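Tyrosine-protein phosphatase non-receptor type 18 (Homo sapiens, PDB 2OC3) removes phosphate from phosphotyrosine in proteins, acting on autophosphorylated tyrosine kinases through the catalytic domain present here. Local coordinates at residues T75-S80 / D89-N94; K129-A134 / C230-A235. One frame throughout, in Å; residues are numbered along the deposited sequence.

Contact 1. Residues T75-S80 / D89-N94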
ATOM      1  N   THR A  75       8.553 -12.395  -1.687  1.00  6.28           N
ATOM      2  CA  THR A  75       7.846 -11.399  -2.480  1.00  6.19           C
ATOM      3  C   THR A  75       8.522 -10.016  -2.290  1.00  7.68           C
ATOM      4  O   THR A  75       7.950  -9.013  -2.710  1.00  7.35           O
ATOM      5  CB  THR A  75       6.385 -11.288  -2.013  1.00  6.80           C
ATOM      6  OG1 THR A  75       6.389 -10.965  -0.620  1.00  7.59           O
ATOM      7  CG2 THR A  75       5.591 -12.579  -2.287  1.00  8.78           C
ATOM      8  N   ARG A  76       9.697  -9.924  -1.665  1.00  7.08           N
ATOM      9  CA  ARG A  76      10.267  -8.611  -1.386  1.00  6.28           C
ATOM     10  C   ARG A  76      10.646  -7.876  -2.656  1.00  7.69           C
ATOM     11  O   ARG A  76      11.008  -8.464  -3.666  1.00  8.85           O
ATOM     12  CB  ARG A  76      11.480  -8.659  -0.440  1.00  8.44           C
ATOM     13  CG  ARG A  76      12.738  -9.211  -1.025  1.00 12.02           C
ATOM     14  CD  ARG A  76      13.854  -9.168   0.006  1.00 12.11           C
ATOM     15  NE  ARG A  76      15.160  -9.534  -0.537  1.00 12.15           N
ATOM     16  CZ  ARG A  76      16.147  -8.689  -0.851  1.00 14.07           C
ATOM     17  NH1 ARG A  76      17.302  -9.188  -1.313  1.00 13.18           N
ATOM     18  NH2 ARG A  76      16.035  -7.368  -0.709  1.00 10.08           N
ATOM     19  N   VAL A  77      10.608  -6.550  -2.588  1.00  7.71           N
ATOM     20  CA  VAL A  77      11.044  -5.694  -3.691  1.00  8.47           C
ATOM     21  C   VAL A  77      12.558  -5.667  -3.688  1.00  9.97           C
ATOM     22  O   VAL A  77      13.171  -5.253  -2.724  1.00 11.56           O
ATOM     23  CB  VAL A  77      10.488  -4.262  -3.476  1.00  8.42           C
ATOM     24  CG1 VAL A  77      11.101  -3.322  -4.530  1.00 12.89           C
ATOM     25  CG2 VAL A  77       8.990  -4.243  -3.569  1.00 10.26           C
ATOM     26  N   ILE A  78      13.170  -6.081  -4.791  1.00  9.26           N
ATOM     27  CA  ILE A  78      14.612  -6.070  -4.947  1.00  9.80           C
ATOM     28  C   ILE A  78      14.966  -4.869  -5.808  1.00 11.83           C
ATOM     29  O   ILE A  78      14.573  -4.788  -6.971  1.00 13.75           O
ATOM     30  CB  ILE A  78      15.116  -7.361  -5.637  1.00 14.85           C
ATOM     31  CG1 ILE A  78      14.619  -8.592  -4.910  1.00 19.41           C
ATOM     32  CG2 ILE A  78      16.646  -7.365  -5.721  1.00 17.27           C
ATOM     33  CD1 ILE A  78      15.340  -8.847  -3.680  1.00 24.40           C
ATOM     34  N   LEU A  79      15.651  -3.917  -5.218  1.00 10.97           N
ATOM     35  CA  LEU A  79      16.055  -2.704  -5.953  1.00  7.31           C
ATOM     36  C   LEU A  79      17.340  -2.995  -6.741  1.00 12.32           C
ATOM     37  O   LEU A  79      18.272  -3.666  -6.241  1.00 13.94           O
ATOM     38  CB  LEU A  79      16.269  -1.538  -4.993  1.00  9.03           C
ATOM     39  CG  LEU A  79      15.001  -1.122  -4.211  1.00  7.27           C
ATOM     40  CD1 LEU A  79      15.315  -0.030  -3.175  1.00  8.76           C
ATOM     41  CD2 LEU A  79      13.856  -0.711  -5.171  1.00 12.12           C
ATOM     42  N   SER A  80      17.416  -2.474  -7.950  1.00 11.42           N
ATOM     43  CA  SER A  80      18.597  -2.551  -8.758  1.00 13.29           C
ATOM     44  C   SER A  80      19.026  -1.167  -9.219  1.00 13.25           C
ATOM     45  O   SER A  80      20.147  -0.995  -9.695  1.00 13.34           O
ATOM     46  CB  SER A  80      18.373  -3.442  -9.964  1.00 12.42           C
ATOM     47  OG  SER A  80      17.482  -2.897 -10.921  1.00 15.32           O
ATOM     48  N   ASP A  89      20.218  -3.475  -2.414  1.00  9.47           N
ATOM     49  CA  ASP A  89      18.956  -3.942  -2.992  1.00  9.05           C
ATOM     50  C   ASP A  89      17.734  -3.889  -2.067  1.00  8.58           C
ATOM     51  O   ASP A  89      16.636  -4.180  -2.502  1.00  8.97           O
ATOM     52  CB  ASP A  89      19.100  -5.333  -3.600  1.00  8.08           C
ATOM     53  CG  ASP A  89      19.171  -6.468  -2.589  1.00  9.92           C
ATOM     54  OD1 ASP A  89      18.787  -6.328  -1.417  1.00 12.17           O
ATOM     55  OD2 ASP A  89      19.617  -7.595  -2.990  1.00 11.83           O
ATOM     56  N   TYR A  90      17.945  -3.463  -0.834  1.00  8.45           N
ATOM     57  CA  TYR A  90      16.963  -3.660   0.211  1.00  8.70           C
ATOM     58  C   TYR A  90      16.033  -2.449   0.426  1.00  8.04           C
ATOM     59  O   TYR A  90      16.467  -1.316   0.573  1.00  8.46           O
ATOM     60  CB  TYR A  90      17.605  -4.025   1.547  1.00  7.51           C
ATOM     61  CG  TYR A  90      16.574  -4.268   2.592  1.00  5.70           C
ATOM     62  CD1 TYR A  90      15.903  -5.495   2.685  1.00  7.15           C
ATOM     63  CD2 TYR A  90      16.183  -3.258   3.431  1.00  7.02           C
ATOM     64  CE1 TYR A  90      14.929  -5.736   3.625  1.00  9.24           C
ATOM     65  CE2 TYR A  90      15.196  -3.503   4.441  1.00  8.04           C
ATOM     66  CZ  TYR A  90      14.571  -4.738   4.514  1.00  7.42           C
ATOM     67  OH  TYR A  90      13.590  -5.058   5.431  1.00  8.72           O
ATOM     68  N   ILE A  91      14.739  -2.763   0.456  1.00  7.71           N
ATOM     69  CA  ILE A  91      13.711  -1.842   0.992  1.00  8.75           C
ATOM     70  C   ILE A  91      12.675  -2.665   1.719  1.00  8.29           C
ATOM     71  O   ILE A  91      12.386  -3.813   1.369  1.00  7.92           O
ATOM     72  CB  ILE A  91      13.059  -0.952  -0.118  1.00  9.43           C
ATOM     73  CG1 ILE A  91      12.203   0.156   0.539  1.00  9.56           C
ATOM     74  CG2 ILE A  91      12.244  -1.771  -1.079  1.00  9.47           C
ATOM     75  CD1 ILE A  91      11.880   1.333  -0.374  1.00 10.23           C
ATOM     76  N   ASN A  92      12.116  -2.098   2.781  1.00  6.54           N
ATOM     77  CA  ASN A  92      11.030  -2.766   3.470  1.00  6.34           C
ATOM     78  C   ASN A  92       9.759  -2.612   2.654  1.00  7.78           C
ATOM     79  O   ASN A  92       9.012  -1.634   2.793  1.00  7.89           O
ATOM     80  CB  ASN A  92      10.863  -2.272   4.909  1.00  6.96           C
ATOM     81  CG  ASN A  92       9.961  -3.165   5.717  1.00 10.69           C
ATOM     82  OD1 ASN A  92       8.913  -3.571   5.247  1.00  9.82           O
ATOM     83  ND2 ASN A  92      10.362  -3.452   6.962  1.00  9.85           N
ATOM     84  N   GLY A  93       9.551  -3.557   1.739  1.00  7.07           N
ATOM     85  CA  GLY A  93       8.397  -3.540   0.856  1.00  6.86           C
ATOM     86  C   GLY A  93       8.260  -4.866   0.150  1.00  7.92           C
ATOM     87  O   GLY A  93       9.230  -5.616  -0.019  1.00  7.84           O
ATOM     88  N   ASN A  94       7.022  -5.163  -0.246  1.00  6.17           N
ATOM     89  CA  ASN A  94       6.677  -6.422  -0.916  1.00  5.03           C
ATOM     90  C   ASN A  94       5.745  -6.162  -2.086  1.00  7.87           C
ATOM     91  O   ASN A  94       4.881  -5.287  -2.022  1.00  6.72           O
ATOM     92  CB  ASN A  94       5.974  -7.407   0.023  1.00  6.46           C
ATOM     93  CG  ASN A  94       6.867  -7.875   1.126  1.00  8.06           C
ATOM     94  OD1 ASN A  94       6.920  -7.278   2.200  1.00  8.86           O
ATOM     95  ND2 ASN A  94       7.599  -8.959   0.877  1.00  8.29           N
TER
HETATM   96  O   HOH W   1      13.756  -5.685  -0.180  1.00  8.08           O
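Arg76 and Asp89 join by a salt bridge across an irregular antiparallel strand pair, 76-78 with 90-91 and 93-94, beside strand 93-97, the outermost strand on one side of the large mixed sheet of the protein-tyrosine phosphatase domain. Two direct backbone bonds tie the segments, Val77 N to Gly93 O and Leu79 N to Asp89 O; between them the chains part, and water 1 bridges, donating to Val77 O (2.6 Å) and accepting from Ile91 N (3.1 Å). Arg76 can be followed outward. Arg76 CB lies 3.8 Å from Gly93 O. From there the chain runs extended from CG to NE, carrying the guanidinium along the strand to Asp89. Arg76 NH2 donates to Asp89 OD1 at 3.0 Å; the oxygen lies near the guanidinium plane, while the N-H reaches it from above the carboxylate plane, the two planes standing 57° apart. NH1 adds only weak bonds to OD1 and OD2. NH2 also donates to water 1, so one water joins the salt bridge to the backbones of Val77 and Ile91. Val77 CB meets Ile91 CG2 and Leu79 CD1 meets Ile91 CB, each at 3.9 Å, with Leu122 of helix 116-125 touching both Leu79 and Ile91. Thr75 OG1, also bonded to Gln274 O, accepts a bent bond from Asn94 ND2 at 2.8 Å, tilted 33° from the amide plane.

Contact 2. Residues K129-A134 / C230-A235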
ATOM      1  N   LYS A 129       3.243   5.463 -11.204  1.00  7.05           N
ATOM      2  CA  LYS A 129       2.525   6.666 -11.609  1.00  7.43           C
ATOM      3  C   LYS A 129       1.717   7.248 -10.439  1.00  8.94           C
ATOM      4  O   LYS A 129       1.509   8.462 -10.381  1.00  8.50           O
ATOM      5  CB  LYS A 129       1.584   6.323 -12.761  1.00 11.93           C
ATOM      6  CG  LYS A 129       2.330   5.913 -14.031  1.00 16.29           C
ATOM      7  CD  LYS A 129       1.421   5.437 -15.149  1.00 18.25           C
ATOM      8  N   VAL A 130       1.274   6.377  -9.539  1.00  6.93           N
ATOM      9  CA  VAL A 130       0.400   6.803  -8.412  1.00  8.82           C
ATOM     10  C   VAL A 130       0.890   6.170  -7.110  1.00  7.29           C
ATOM     11  O   VAL A 130       1.152   4.957  -7.047  1.00  7.15           O
ATOM     12  CB  VAL A 130      -1.044   6.392  -8.644  1.00  8.44           C
ATOM     13  CG1 VAL A 130      -1.959   7.008  -7.605  1.00  9.82           C
ATOM     14  CG2 VAL A 130      -1.534   6.821 -10.010  1.00  8.88           C
ATOM     15  N   ILE A 131       1.052   7.017  -6.102  1.00  5.71           N
ATOM     16  CA  ILE A 131       1.320   6.621  -4.726  1.00  5.35           C
ATOM     17  C   ILE A 131       0.073   6.854  -3.873  1.00  7.39           C
ATOM     18  O   ILE A 131      -0.560   7.948  -3.986  1.00  7.16           O
ATOM     19  CB  ILE A 131       2.446   7.450  -4.136  1.00  5.24           C
ATOM     20  CG1 ILE A 131       3.738   7.327  -4.950  1.00  4.98           C
ATOM     21  CG2 ILE A 131       2.729   7.093  -2.638  1.00  8.25           C
ATOM     22  CD1 ILE A 131       4.766   8.386  -4.581  1.00  7.17           C
ATOM     23  N   LEU A 132      -0.323   5.878  -3.068  1.00  7.28           N
ATOM     24  CA  LEU A 132      -1.395   6.049  -2.110  1.00  6.88           C
ATOM     25  C   LEU A 132      -0.777   5.967  -0.733  1.00  8.12           C
ATOM     26  O   LEU A 132      -0.220   4.931  -0.400  1.00  6.55           O
ATOM     27  CB  LEU A 132      -2.451   4.962  -2.261  1.00  7.09           C
ATOM     28  CG  LEU A 132      -3.285   4.927  -3.557  1.00  7.56           C
ATOM     29  CD1 LEU A 132      -2.603   4.252  -4.702  1.00 11.14           C
ATOM     30  CD2 LEU A 132      -4.646   4.256  -3.310  1.00 12.09           C
ATOM     31  N   MET A 133      -0.955   7.002   0.077  1.00  7.21           N
ATOM     32  CA  MET A 133      -0.388   7.127   1.422  1.00  5.99           C
ATOM     33  C   MET A 133      -1.566   7.139   2.400  1.00  7.76           C
ATOM     34  O   MET A 133      -2.464   7.991   2.289  1.00  8.35           O
ATOM     35  CB  MET A 133       0.411   8.434   1.572  1.00  5.99           C
ATOM     36  CG  MET A 133       0.811   8.728   2.992  1.00 10.31           C
ATOM     37  SD  MET A 133       1.987  10.084   2.996  1.00  8.22           S
ATOM     38  CE  MET A 133       2.307  10.309   4.752  1.00  8.02           C
ATOM     39  N   ALA A 134      -1.608   6.186   3.339  1.00  6.51           N
ATOM     40  CA  ALA A 134      -2.738   6.072   4.247  1.00  6.22           C
ATOM     41  C   ALA A 134      -2.346   6.375   5.658  1.00  8.76           C
ATOM     42  O   ALA A 134      -2.754   5.639   6.570  1.00 10.16           O
ATOM     43  CB  ALA A 134      -3.340   4.639   4.211  1.00  9.86           C
ATOM     44  N   CYS A 230       1.873   2.156  -5.869  1.00  5.82           N
ATOM     45  CA  CYS A 230       2.712   2.161  -4.656  1.00  5.29           C
ATOM     46  C   CYS A 230       1.811   2.559  -3.490  1.00  8.56           C
ATOM     47  O   CYS A 230       1.261   3.656  -3.479  1.00  8.66           O
ATOM     48  CB  CYS A 230       3.839   3.144  -4.803  1.00  6.14           C
ATOM     49  SG  CYS A 230       4.895   3.164  -3.307  1.00 11.58           S
ATOM     50  N   VAL A 231       1.618   1.657  -2.540  1.00  7.22           N
ATOM     51  CA  VAL A 231       0.673   1.846  -1.427  1.00  7.54           C
ATOM     52  C   VAL A 231       1.449   1.755  -0.135  1.00  5.92           C
ATOM     53  O   VAL A 231       2.224   0.814   0.058  1.00  5.95           O
ATOM     54  CB  VAL A 231      -0.478   0.822  -1.461  1.00  7.08           C
ATOM     55  CG1 VAL A 231      -1.535   1.169  -0.402  1.00  8.72           C
ATOM     56  CG2 VAL A 231      -1.141   0.728  -2.890  1.00  9.34           C
ATOM     57  N   HIS A 232       1.253   2.693   0.769  1.00  6.45           N
ATOM     58  CA  HIS A 232       1.959   2.633   2.036  1.00  8.44           C
ATOM     59  C   HIS A 232       1.180   3.311   3.135  1.00 10.10           C
ATOM     60  O   HIS A 232       0.310   4.113   2.869  1.00  8.33           O
ATOM     61  CB  HIS A 232       3.365   3.237   1.965  1.00  8.40           C
ATOM     62  CG  HIS A 232       3.392   4.737   1.948  1.00  7.62           C
ATOM     63  ND1 HIS A 232       3.489   5.514   3.097  1.00  7.99           N
ATOM     64  CD2 HIS A 232       3.406   5.604   0.907  1.00  7.79           C
ATOM     65  CE1 HIS A 232       3.525   6.790   2.747  1.00  7.39           C
ATOM     66  NE2 HIS A 232       3.504   6.875   1.421  1.00  7.53           N
ATOM     67  N   CYS A 233       1.483   2.936   4.373  1.00  9.19           N
ATOM     68  CA  CYS A 233       1.011   3.617   5.548  1.00  8.56           C
ATOM     69  C   CYS A 233       2.260   3.851   6.375  1.00  9.93           C
ATOM     70  O   CYS A 233       3.264   4.314   5.809  1.00 14.34           O
ATOM     71  CB  CYS A 233      -0.137   2.884   6.184  1.00  7.92           C
ATOM     72  SG  CYS A 233       0.115   1.134   6.576  1.00  9.73           S
ATOM     73  N   SER A 234       2.213   3.681   7.688  1.00  8.53           N
ATOM     74  CA  SER A 234       3.453   3.773   8.449  1.00  7.15           C
ATOM     75  C   SER A 234       4.224   2.440   8.377  1.00  6.73           C
ATOM     76  O   SER A 234       5.345   2.424   7.920  1.00  9.12           O
ATOM     77  CB  SER A 234       3.171   4.183   9.885  1.00  9.33           C
ATOM     78  OG  SER A 234       4.354   4.340  10.644  1.00  9.15           O
ATOM     79  N   ALA A 235       3.632   1.357   8.859  1.00  8.89           N
ATOM     80  CA  ALA A 235       4.292   0.044   8.738  1.00  8.85           C
ATOM     81  C   ALA A 235       4.165  -0.602   7.389  1.00  7.51           C
ATOM     82  O   ALA A 235       4.969  -1.477   7.058  1.00  9.32           O
ATOM     83  CB  ALA A 235       3.799  -0.923   9.829  1.00  9.31           C
TER
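Strands 130-133 and 230-232 run parallel: their axes come within 4.7 Å of each other and their directions differ by 11°, with Cys230 N to Val130 O, Leu132 N to Cys230 O, His232 N to Leu132 O and Ala134 N to His232 O forming an unbroken ladder. Ile131, Met133, Cys230 and His232 share one face; Leu132 and Val231 take the other, toward helices 209-222 and 238-254. On the first face His232 carries the contact. With CG set between its backbone N and carbonyl carbon (chi1 76°), the imidazole leans over the neighbouring strand: Met133 CA sits over one ring face, 4.1 Å from the His232 centroid, Met133 CG touches His232 CE1 at 3.3 Å, and Ile131 CG2 meets the edge at CD2. Both ring nitrogens are engaged: His232 ND1 donates in the ring plane to a lone pair of Cys233 O at 3.0 Å (169° at the hydrogen), and NE2 bonds Tyr148 OH. An alanine here would probably leave both Cys233 O and Tyr148 OH without their imidazole partner and open a gap beside Met133. Beyond the strand, Cys233, the predicted phosphocysteine nucleophile, begins the phosphate-binding P-loop that leads to Arg239, the signature motif of this family.

In the fold
The two contacts come in series along the chain, 75-80 with 89-94 first and 129-134 with 230-235 later, and their centres lie about 15 Å apart. Their nearest atoms are about 5 Å apart and do not touch, yet both reach the same mixed sheet. Strand 93-97 forms one edge of it, and strand 103-108 separates this edge from the central pair 229-232 and 130-133. The centre of contact 2 is about 5 Å from that of the chain, the centre of contact 1 about 14 Å. Arg275 links the two contacts, bonding Asn92 and Asn94 in contact 1 and Ala235 O, in the catalytic loop, in contact 2, so the sheet edge and the probable phosphate-binding loop share one partner.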